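Local coordinates for UDP-N-acetylmuramate--L-alanine ligase (Thermotoga maritima, PDB 1J6U), which catalyses the ATP-dependent joining of L-alanine to UDP-N-acetylmuramate, a step of peptidoglycan biosynthesis, at residues Phe177-Ala190 with Ala208-Phe222. Residues are numbered along the deposited sequence; the frame is centred on the assembly and turned at random.
Sequences FSEFSPNYLIITNA and AFEKISRNTDLVVTF
Leu185 is gripped by Leu218 and Val220 in a parallel ladder: its N donates a hydrogen bond to Leu218 O, and Val220 N donates to its O at 2.7 Å. Leu218 N to Asn183 O and Ile187 N to Val220 O complete the hydrogen bonds between strands 184-187 and 218-222. On one face of this pair, Ile186 CG1 packs on Val220 CB, and Leu218 CB meets the edge of the Tyr184 ring; helix 276-291 covers that side.

The other face carries Leu185, Ile187 and Val219 and receives helix 208-214. Ile212 CG1 is anti to the backbone N (chi1 -170°) and extends to 3.4 Å from Phe180 O, while its CG2 branch touches Leu185 CD2. Farther along, Phe177 and Phe209 form an edge-to-face pair with planes 60° apart: Phe177 CZ sits over one face of Phe209, offset toward the rim. Ile187 CD1 and Ala190 CB also touch the Phe209 ring, at 3.8 Å from CD2 and 3.6 Å from CE1 respectively. A leucine in place of Phe209 would probably leave the Phe177 edge without its aromatic face and open a gap beside Ala190.

The extended Lys211 chain passes Ser178 O before NZ pairs with the syn lone pair of Glu179 OE1 at 3.0 Å, a salt bridge. A water accepts from Asn183 ND2 and donates to Asp217 OD2 at 2.6 Å, while Asn183 OD1 accepts a hydrogen bond from Glu116 N of strand 116-120. Asn189 OD1 accepts one from Asp123 N in the predicted ATP-binding loop. Strand 184-187, helix 202-214 and strand 218-222 make a classic beta-alpha-beta crossover in the Mur ligase middle domain.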
ATOM      1  N   PHE A 177     -16.909   1.295  -4.640  1.00 46.31           N
ATOM      2  CA  PHE A 177     -16.439   1.526  -3.277  1.00 48.69           C
ATOM      3  C   PHE A 177     -17.458   2.388  -2.583  1.00 44.07           C
ATOM      4  O   PHE A 177     -17.665   2.260  -1.376  1.00 50.07           O
ATOM      5  CB  PHE A 177     -15.043   2.172  -3.255  1.00 31.80           C
ATOM      6  CG  PHE A 177     -15.039   3.666  -3.371  1.00 40.79           C
ATOM      7  CD1 PHE A 177     -14.968   4.469  -2.217  1.00 40.21           C
ATOM      8  CD2 PHE A 177     -15.046   4.279  -4.617  1.00 37.32           C
ATOM      9  CE1 PHE A 177     -14.899   5.864  -2.304  1.00 40.80           C
ATOM     10  CE2 PHE A 177     -14.978   5.673  -4.721  1.00 43.25           C
ATOM     11  CZ  PHE A 177     -14.904   6.476  -3.563  1.00 46.31           C
ATOM     12  N   SER A 178     -18.114   3.227  -3.377  1.00 44.73           N
ATOM     13  CA  SER A 178     -19.163   4.147  -2.913  1.00 52.04           C
ATOM     14  C   SER A 178     -20.391   3.432  -2.318  1.00 50.68           C
ATOM     15  O   SER A 178     -21.261   4.073  -1.746  1.00 56.74           O
ATOM     16  CB  SER A 178     -19.641   4.999  -4.074  1.00 45.07           C
ATOM     17  OG  SER A 178     -20.307   4.141  -4.973  1.00 58.17           O
ATOM     18  N   GLU A 179     -20.445   2.113  -2.470  1.00 46.07           N
ATOM     19  CA  GLU A 179     -21.530   1.296  -1.967  1.00 39.33           C
ATOM     20  C   GLU A 179     -21.266   0.830  -0.545  1.00 42.35           C
ATOM     21  O   GLU A 179     -22.117   0.204   0.087  1.00 37.69           O
ATOM     22  CB  GLU A 179     -21.727   0.066  -2.867  1.00 52.37           C
ATOM     23  CG  GLU A 179     -22.215   0.398  -4.257  1.00 59.90           C
ATOM     24  CD  GLU A 179     -23.520   1.172  -4.227  1.00 76.04           C
ATOM     25  OE1 GLU A 179     -23.533   2.350  -4.665  1.00 77.13           O
ATOM     26  OE2 GLU A 179     -24.528   0.599  -3.753  1.00 79.63           O
ATOM     27  N   PHE A 180     -20.074   1.108  -0.048  1.00 40.16           N
ATOM     28  CA  PHE A 180     -19.740   0.735   1.317  1.00 40.32           C
ATOM     29  C   PHE A 180     -20.284   1.821   2.242  1.00 46.92           C
ATOM     30  O   PHE A 180     -20.508   2.962   1.832  1.00 49.39           O
ATOM     31  CB  PHE A 180     -18.205   0.634   1.504  1.00 33.83           C
ATOM     32  CG  PHE A 180     -17.618  -0.606   0.930  1.00 35.06           C
ATOM     33  CD1 PHE A 180     -17.583  -0.807  -0.449  1.00 39.64           C
ATOM     34  CD2 PHE A 180     -17.176  -1.625   1.764  1.00 32.18           C
ATOM     35  CE1 PHE A 180     -17.119  -2.028  -0.973  1.00 33.47           C
ATOM     36  CE2 PHE A 180     -16.710  -2.841   1.241  1.00 40.58           C
ATOM     37  CZ  PHE A 180     -16.684  -3.040  -0.119  1.00 34.37           C
ATOM     38  N   SER A 181     -20.507   1.476   3.493  1.00 44.89           N
ATOM     39  CA  SER A 181     -20.959   2.490   4.419  1.00 53.55           C
ATOM     40  C   SER A 181     -20.359   2.185   5.791  1.00 48.98           C
ATOM     41  O   SER A 181     -21.041   1.706   6.711  1.00 54.19           O
ATOM     42  CB  SER A 181     -22.484   2.524   4.461  1.00 56.68           C
ATOM     43  OG  SER A 181     -22.958   1.212   4.572  1.00 56.51           O
ATOM     44  N   PRO A 182     -19.051   2.448   5.932  1.00 42.11           N
ATOM     45  CA  PRO A 182     -18.330   2.210   7.187  1.00 45.68           C
ATOM     46  C   PRO A 182     -18.780   3.225   8.234  1.00 45.55           C
ATOM     47  O   PRO A 182     -19.461   4.212   7.912  1.00 47.08           O
ATOM     48  CB  PRO A 182     -16.885   2.446   6.786  1.00 46.07           C
ATOM     49  CG  PRO A 182     -17.040   3.619   5.764  1.00 33.54           C
ATOM     50  CD  PRO A 182     -18.190   3.120   4.932  1.00 37.95           C
ATOM     51  N   ASN A 183     -18.391   2.979   9.475  1.00 39.16           N
ATOM     52  CA  ASN A 183     -18.700   3.879  10.584  1.00 34.49           C
ATOM     53  C   ASN A 183     -17.847   5.119  10.382  1.00 40.71           C
ATOM     54  O   ASN A 183     -18.335   6.264  10.446  1.00 43.55           O
ATOM     55  CB  ASN A 183     -18.285   3.258  11.927  1.00 33.55           C
ATOM     56  CG  ASN A 183     -19.128   2.067  12.320  1.00 45.07           C
ATOM     57  OD1 ASN A 183     -19.124   1.019  11.659  1.00 46.65           O
ATOM     58  ND2 ASN A 183     -19.858   2.217  13.418  1.00 49.04           N
ATOM     59  N   TYR A 184     -16.555   4.856  10.163  1.00 41.92           N
ATOM     60  CA  TYR A 184     -15.551   5.891   9.987  1.00 35.97           C
ATOM     61  C   TYR A 184     -14.814   5.659   8.685  1.00 37.84           C
ATOM     62  O   TYR A 184     -14.488   4.540   8.332  1.00 41.06           O
ATOM     63  CB  TYR A 184     -14.552   5.824  11.127  1.00 38.87           C
ATOM     64  CG  TYR A 184     -15.166   5.399  12.420  1.00 39.32           C
ATOM     65  CD1 TYR A 184     -14.751   4.251  13.062  1.00 34.74           C
ATOM     66  CD2 TYR A 184     -16.188   6.142  12.997  1.00 40.99           C
ATOM     67  CE1 TYR A 184     -15.338   3.844  14.251  1.00 39.81           C
ATOM     68  CE2 TYR A 184     -16.778   5.743  14.174  1.00 39.99           C
ATOM     69  CZ  TYR A 184     -16.355   4.601  14.797  1.00 46.24           C
ATOM     70  OH  TYR A 184     -16.970   4.230  15.963  1.00 48.53           O
ATOM     71  N   LEU A 185     -14.546   6.744   7.992  1.00 30.30           N
ATOM     72  CA  LEU A 185     -13.857   6.708   6.744  1.00 32.57           C
ATOM     73  C   LEU A 185     -12.804   7.824   6.670  1.00 42.49           C
ATOM     74  O   LEU A 185     -13.120   9.019   6.888  1.00 33.31           O
ATOM     75  CB  LEU A 185     -14.849   6.919   5.621  1.00 42.30           C
ATOM     76  CG  LEU A 185     -14.189   7.240   4.286  1.00 45.75           C
ATOM     77  CD1 LEU A 185     -13.661   5.917   3.720  1.00 36.49           C
ATOM     78  CD2 LEU A 185     -15.178   7.924   3.326  1.00 43.91           C
ATOM     79  N   ILE A 186     -11.548   7.437   6.415  1.00 36.97           N
ATOM     80  CA  ILE A 186     -10.515   8.448   6.186  1.00 33.56           C
ATOM     81  C   ILE A 186     -10.362   8.476   4.656  1.00 36.20           C
ATOM     82  O   ILE A 186     -10.293   7.418   3.997  1.00 29.01           O
ATOM     83  CB  ILE A 186      -9.140   8.075   6.757  1.00 35.25           C
ATOM     84  CG1 ILE A 186      -9.141   8.144   8.283  1.00 28.22           C
ATOM     85  CG2 ILE A 186      -8.096   9.025   6.202  1.00 28.63           C
ATOM     86  CD1 ILE A 186      -7.796   7.680   8.925  1.00 23.58           C
ATOM     87  N   ILE A 187     -10.372   9.669   4.086  1.00 34.89           N
ATOM     88  CA  ILE A 187     -10.178   9.810   2.651  1.00 28.13           C
ATOM     89  C   ILE A 187      -8.875  10.589   2.617  1.00 38.29           C
ATOM     90  O   ILE A 187      -8.881  11.791   2.903  1.00 33.60           O
ATOM     91  CB  ILE A 187     -11.251  10.680   1.974  1.00 35.69           C
ATOM     92  CG1 ILE A 187     -12.647  10.074   2.165  1.00 41.20           C
ATOM     93  CG2 ILE A 187     -10.931  10.816   0.485  1.00 31.48           C
ATOM     94  CD1 ILE A 187     -13.776  10.940   1.537  1.00 36.86           C
ATOM     95  N   THR A 188      -7.772   9.913   2.268  1.00 29.68           N
ATOM     96  CA  THR A 188      -6.433  10.549   2.249  1.00 38.28           C
ATOM     97  C   THR A 188      -6.358  11.709   1.289  1.00 35.02           C
ATOM     98  O   THR A 188      -5.778  12.754   1.610  1.00 44.42           O
ATOM     99  CB  THR A 188      -5.348   9.561   1.847  1.00 39.66           C
ATOM    100  OG1 THR A 188      -5.747   8.923   0.629  1.00 48.29           O
ATOM    101  CG2 THR A 188      -5.145   8.515   2.914  1.00 29.52           C
ATOM    102  N   ASN A 189      -6.937  11.505   0.107  1.00 32.96           N
ATOM    103  CA  ASN A 189      -6.994  12.525  -0.958  1.00 33.77           C
ATOM    104  C   ASN A 189      -7.711  11.822  -2.084  1.00 34.01           C
ATOM    105  O   ASN A 189      -7.939  10.610  -2.032  1.00 41.44           O
ATOM    106  CB  ASN A 189      -5.608  12.929  -1.447  1.00 37.02           C
ATOM    107  CG  ASN A 189      -4.743  11.718  -1.739  1.00 48.23           C
ATOM    108  OD1 ASN A 189      -5.161  10.788  -2.437  1.00 52.28           O
ATOM    109  ND2 ASN A 189      -3.546  11.705  -1.181  1.00 63.31           N
ATOM    110  N   ALA A 190      -8.044  12.573  -3.112  1.00 34.76           N
ATOM    111  CA  ALA A 190      -8.788  12.018  -4.236  1.00 49.33           C
ATOM    112  C   ALA A 190      -8.402  12.856  -5.449  1.00 56.38           C
ATOM    113  O   ALA A 190      -9.008  13.903  -5.725  1.00 57.20           O
ATOM    114  CB  ALA A 190     -10.308  12.124  -3.960  1.00 35.50           C
ATOM    115  N   ALA A 208     -19.305   9.413  -6.279  1.00 46.99           N
ATOM    116  CA  ALA A 208     -18.931   8.218  -5.528  1.00 47.13           C
ATOM    117  C   ALA A 208     -18.491   8.617  -4.116  1.00 47.57           C
ATOM    118  O   ALA A 208     -18.906   7.996  -3.137  1.00 44.76           O
ATOM    119  CB  ALA A 208     -17.822   7.496  -6.230  1.00 40.28           C
ATOM    120  N   PHE A 209     -17.671   9.658  -3.997  1.00 42.78           N
ATOM    121  CA  PHE A 209     -17.235  10.082  -2.669  1.00 54.23           C
ATOM    122  C   PHE A 209     -18.380  10.672  -1.870  1.00 51.07           C
ATOM    123  O   PHE A 209     -18.562  10.353  -0.684  1.00 49.98           O
ATOM    124  CB  PHE A 209     -16.077  11.075  -2.762  1.00 52.85           C
ATOM    125  CG  PHE A 209     -14.773  10.416  -3.034  1.00 46.64           C
ATOM    126  CD1 PHE A 209     -14.190  10.489  -4.292  1.00 53.61           C
ATOM    127  CD2 PHE A 209     -14.176   9.634  -2.058  1.00 50.17           C
ATOM    128  CE1 PHE A 209     -13.034   9.791  -4.579  1.00 54.03           C
ATOM    129  CE2 PHE A 209     -13.019   8.925  -2.323  1.00 52.05           C
ATOM    130  CZ  PHE A 209     -12.443   9.002  -3.588  1.00 64.72           C
ATOM    131  N   GLU A 210     -19.148  11.524  -2.538  1.00 42.65           N
ATOM    132  CA  GLU A 210     -20.316  12.159  -1.945  1.00 51.30           C
ATOM    133  C   GLU A 210     -21.166  11.094  -1.230  1.00 48.13           C
ATOM    134  O   GLU A 210     -21.483  11.187  -0.030  1.00 54.88           O
ATOM    135  CB  GLU A 210     -21.147  12.795  -3.051  1.00 55.34           C
ATOM    136  CG  GLU A 210     -21.656  14.156  -2.724  1.00 72.12           C
ATOM    137  CD  GLU A 210     -20.704  15.218  -3.193  1.00 81.22           C
ATOM    138  OE1 GLU A 210     -20.274  15.107  -4.363  1.00 83.24           O
ATOM    139  OE2 GLU A 210     -20.399  16.151  -2.407  1.00 88.92           O
ATOM    140  N   LYS A 211     -21.495  10.076  -2.005  1.00 36.70           N
ATOM    141  CA  LYS A 211     -22.274   8.934  -1.587  1.00 39.36           C
ATOM    142  C   LYS A 211     -21.722   8.143  -0.410  1.00 47.81           C
ATOM    143  O   LYS A 211     -22.468   7.844   0.537  1.00 49.36           O
ATOM    144  CB  LYS A 211     -22.472   7.986  -2.778  1.00 36.45           C
ATOM    145  CG  LYS A 211     -23.253   6.721  -2.406  1.00 48.21           C
ATOM    146  CD  LYS A 211     -23.699   5.955  -3.635  1.00 51.46           C
ATOM    147  CE  LYS A 211     -24.839   5.028  -3.280  1.00 68.86           C
ATOM    148  NZ  LYS A 211     -25.521   4.534  -4.508  1.00 88.20           N
ATOM    149  N   ILE A 212     -20.437   7.781  -0.445  1.00 45.05           N
ATOM    150  CA  ILE A 212     -19.932   7.014   0.691  1.00 47.30           C
ATOM    151  C   ILE A 212     -19.891   7.919   1.915  1.00 47.31           C
ATOM    152  O   ILE A 212     -20.170   7.468   3.030  1.00 44.65           O
ATOM    153  CB  ILE A 212     -18.544   6.378   0.434  1.00 47.13           C
ATOM    154  CG1 ILE A 212     -18.234   5.417   1.568  1.00 45.00           C
ATOM    155  CG2 ILE A 212     -17.458   7.439   0.320  1.00 43.69           C
ATOM    156  CD1 ILE A 212     -17.037   4.612   1.321  1.00 42.43           C
ATOM    157  N   SER A 213     -19.561   9.196   1.707  1.00 40.85           N
ATOM    158  CA  SER A 213     -19.547  10.138   2.815  1.00 47.81           C
ATOM    159  C   SER A 213     -20.915  10.118   3.498  1.00 59.35           C
ATOM    160  O   SER A 213     -20.991   9.929   4.718  1.00 58.54           O
ATOM    161  CB  SER A 213     -19.273  11.536   2.322  1.00 44.27           C
ATOM    162  OG  SER A 213     -17.974  11.607   1.798  1.00 63.92           O
ATOM    163  N   ARG A 214     -21.987  10.303   2.710  1.00 52.59           N
ATOM    164  CA  ARG A 214     -23.339  10.294   3.252  1.00 48.59           C
ATOM    165  C   ARG A 214     -23.600   9.076   4.134  1.00 49.36           C
ATOM    166  O   ARG A 214     -24.189   9.191   5.188  1.00 50.19           O
ATOM    167  CB  ARG A 214     -24.387  10.354   2.128  1.00 55.46           C
ATOM    168  CG  ARG A 214     -24.407  11.711   1.432  1.00 74.69           C
ATOM    169  CD  ARG A 214     -25.598  11.942   0.484  1.00 74.66           C
ATOM    170  NE  ARG A 214     -25.332  11.556  -0.901  1.00 64.25           N
ATOM    171  CZ  ARG A 214     -25.611  10.355  -1.402  1.00 73.45           C
ATOM    172  NH1 ARG A 214     -26.172   9.402  -0.639  1.00 77.52           N
ATOM    173  NH2 ARG A 214     -25.337  10.110  -2.673  1.00 61.88           N
ATOM    174  N   ASN A 215     -23.131   7.908   3.740  1.00 47.42           N
ATOM    175  CA  ASN A 215     -23.392   6.744   4.555  1.00 42.46           C
ATOM    176  C   ASN A 215     -22.373   6.373   5.617  1.00 44.62           C
ATOM    177  O   ASN A 215     -22.361   5.250   6.136  1.00 52.20           O
ATOM    178  CB  ASN A 215     -23.656   5.595   3.621  1.00 56.15           C
ATOM    179  CG  ASN A 215     -24.869   5.849   2.796  1.00 61.18           C
ATOM    180  OD1 ASN A 215     -25.990   5.734   3.294  1.00 75.69           O
ATOM    181  ND2 ASN A 215     -24.671   6.243   1.544  1.00 53.37           N
ATOM    182  N   THR A 216     -21.537   7.329   5.970  1.00 37.39           N
ATOM    183  CA  THR A 216     -20.527   7.096   6.982  1.00 52.44           C
ATOM    184  C   THR A 216     -20.788   8.022   8.167  1.00 51.03           C
ATOM    185  O   THR A 216     -21.125   9.197   7.963  1.00 47.26           O
ATOM    186  CB  THR A 216     -19.117   7.381   6.396  1.00 48.46           C
ATOM    187  OG1 THR A 216     -18.855   6.443   5.349  1.00 62.80           O
ATOM    188  CG2 THR A 216     -18.047   7.251   7.458  1.00 48.80           C
ATOM    189  N   ASP A 217     -20.646   7.505   9.388  1.00 38.92           N
ATOM    190  CA  ASP A 217     -20.845   8.346  10.570  1.00 45.40           C
ATOM    191  C   ASP A 217     -19.824   9.473  10.708  1.00 52.34           C
ATOM    192  O   ASP A 217     -20.182  10.617  10.992  1.00 54.81           O
ATOM    193  CB  ASP A 217     -20.822   7.486  11.809  1.00 41.73           C
ATOM    194  CG  ASP A 217     -21.837   6.397  11.736  1.00 61.87           C
ATOM    195  OD1 ASP A 217     -22.827   6.607  10.996  1.00 66.73           O
ATOM    196  OD2 ASP A 217     -21.660   5.347  12.406  1.00 70.96           O
ATOM    197  N   LEU A 218     -18.551   9.163  10.495  1.00 49.35           N
ATOM    198  CA  LEU A 218     -17.527  10.183  10.596  1.00 44.04           C
ATOM    199  C   LEU A 218     -16.552  10.075   9.416  1.00 45.44           C
ATOM    200  O   LEU A 218     -15.978   9.024   9.146  1.00 41.45           O
ATOM    201  CB  LEU A 218     -16.803  10.027  11.929  1.00 49.35           C
ATOM    202  CG  LEU A 218     -15.670  10.981  12.292  1.00 51.10           C
ATOM    203  CD1 LEU A 218     -16.223  12.361  12.525  1.00 39.11           C
ATOM    204  CD2 LEU A 218     -14.958  10.459  13.539  1.00 59.73           C
ATOM    205  N   VAL A 219     -16.371  11.179   8.712  1.00 38.94           N
ATOM    206  CA  VAL A 219     -15.487  11.194   7.577  1.00 39.56           C
ATOM    207  C   VAL A 219     -14.290  12.080   7.892  1.00 47.47           C
ATOM    208  O   VAL A 219     -14.462  13.227   8.316  1.00 40.23           O
ATOM    209  CB  VAL A 219     -16.225  11.735   6.302  1.00 46.29           C
ATOM    210  CG1 VAL A 219     -15.254  11.870   5.146  1.00 31.92           C
ATOM    211  CG2 VAL A 219     -17.338  10.775   5.890  1.00 35.94           C
ATOM    212  N   VAL A 220     -13.073  11.543   7.733  1.00 43.25           N
ATOM    213  CA  VAL A 220     -11.892  12.371   7.959  1.00 34.89           C
ATOM    214  C   VAL A 220     -11.415  12.701   6.566  1.00 35.55           C
ATOM    215  O   VAL A 220     -11.350  11.852   5.667  1.00 41.20           O
ATOM    216  CB  VAL A 220     -10.781  11.680   8.776  1.00 30.12           C
ATOM    217  CG1 VAL A 220      -9.549  12.541   8.758  1.00 27.28           C
ATOM    218  CG2 VAL A 220     -11.237  11.511  10.250  1.00 30.02           C
ATOM    219  N   THR A 221     -11.042  13.944   6.393  1.00 35.13           N
ATOM    220  CA  THR A 221     -10.681  14.365   5.089  1.00 34.20           C
ATOM    221  C   THR A 221      -9.493  15.314   5.058  1.00 42.62           C
ATOM    222  O   THR A 221      -9.205  16.013   6.046  1.00 37.25           O
ATOM    223  CB  THR A 221     -11.939  14.977   4.482  1.00 38.08           C
ATOM    224  OG1 THR A 221     -12.196  14.356   3.232  1.00 47.11           O
ATOM    225  CG2 THR A 221     -11.832  16.474   4.364  1.00 28.10           C
ATOM    226  N   PHE A 222      -8.812  15.314   3.909  1.00 37.98           N
ATOM    227  CA  PHE A 222      -7.639  16.141   3.660  1.00 43.51           C
ATOM    228  C   PHE A 222      -8.098  17.559   3.291  1.00 47.01           C
ATOM    229  O   PHE A 222      -8.657  17.811   2.212  1.00 40.70           O
ATOM    230  CB  PHE A 222      -6.786  15.506   2.542  1.00 40.11           C
ATOM    231  CG  PHE A 222      -5.540  16.266   2.230  1.00 39.23           C
ATOM    232  CD1 PHE A 222      -4.811  16.881   3.245  1.00 40.76           C
ATOM    233  CD2 PHE A 222      -5.085  16.370   0.917  1.00 48.76           C
ATOM    234  CE1 PHE A 222      -3.650  17.595   2.962  1.00 53.88           C
ATOM    235  CE2 PHE A 222      -3.926  17.079   0.617  1.00 44.92           C
ATOM    236  CZ  PHE A 222      -3.206  17.696   1.643  1.00 50.39           C
TER
HETATM  237  O   HOH W   1     -20.239   5.128  14.514  1.00 68.67           O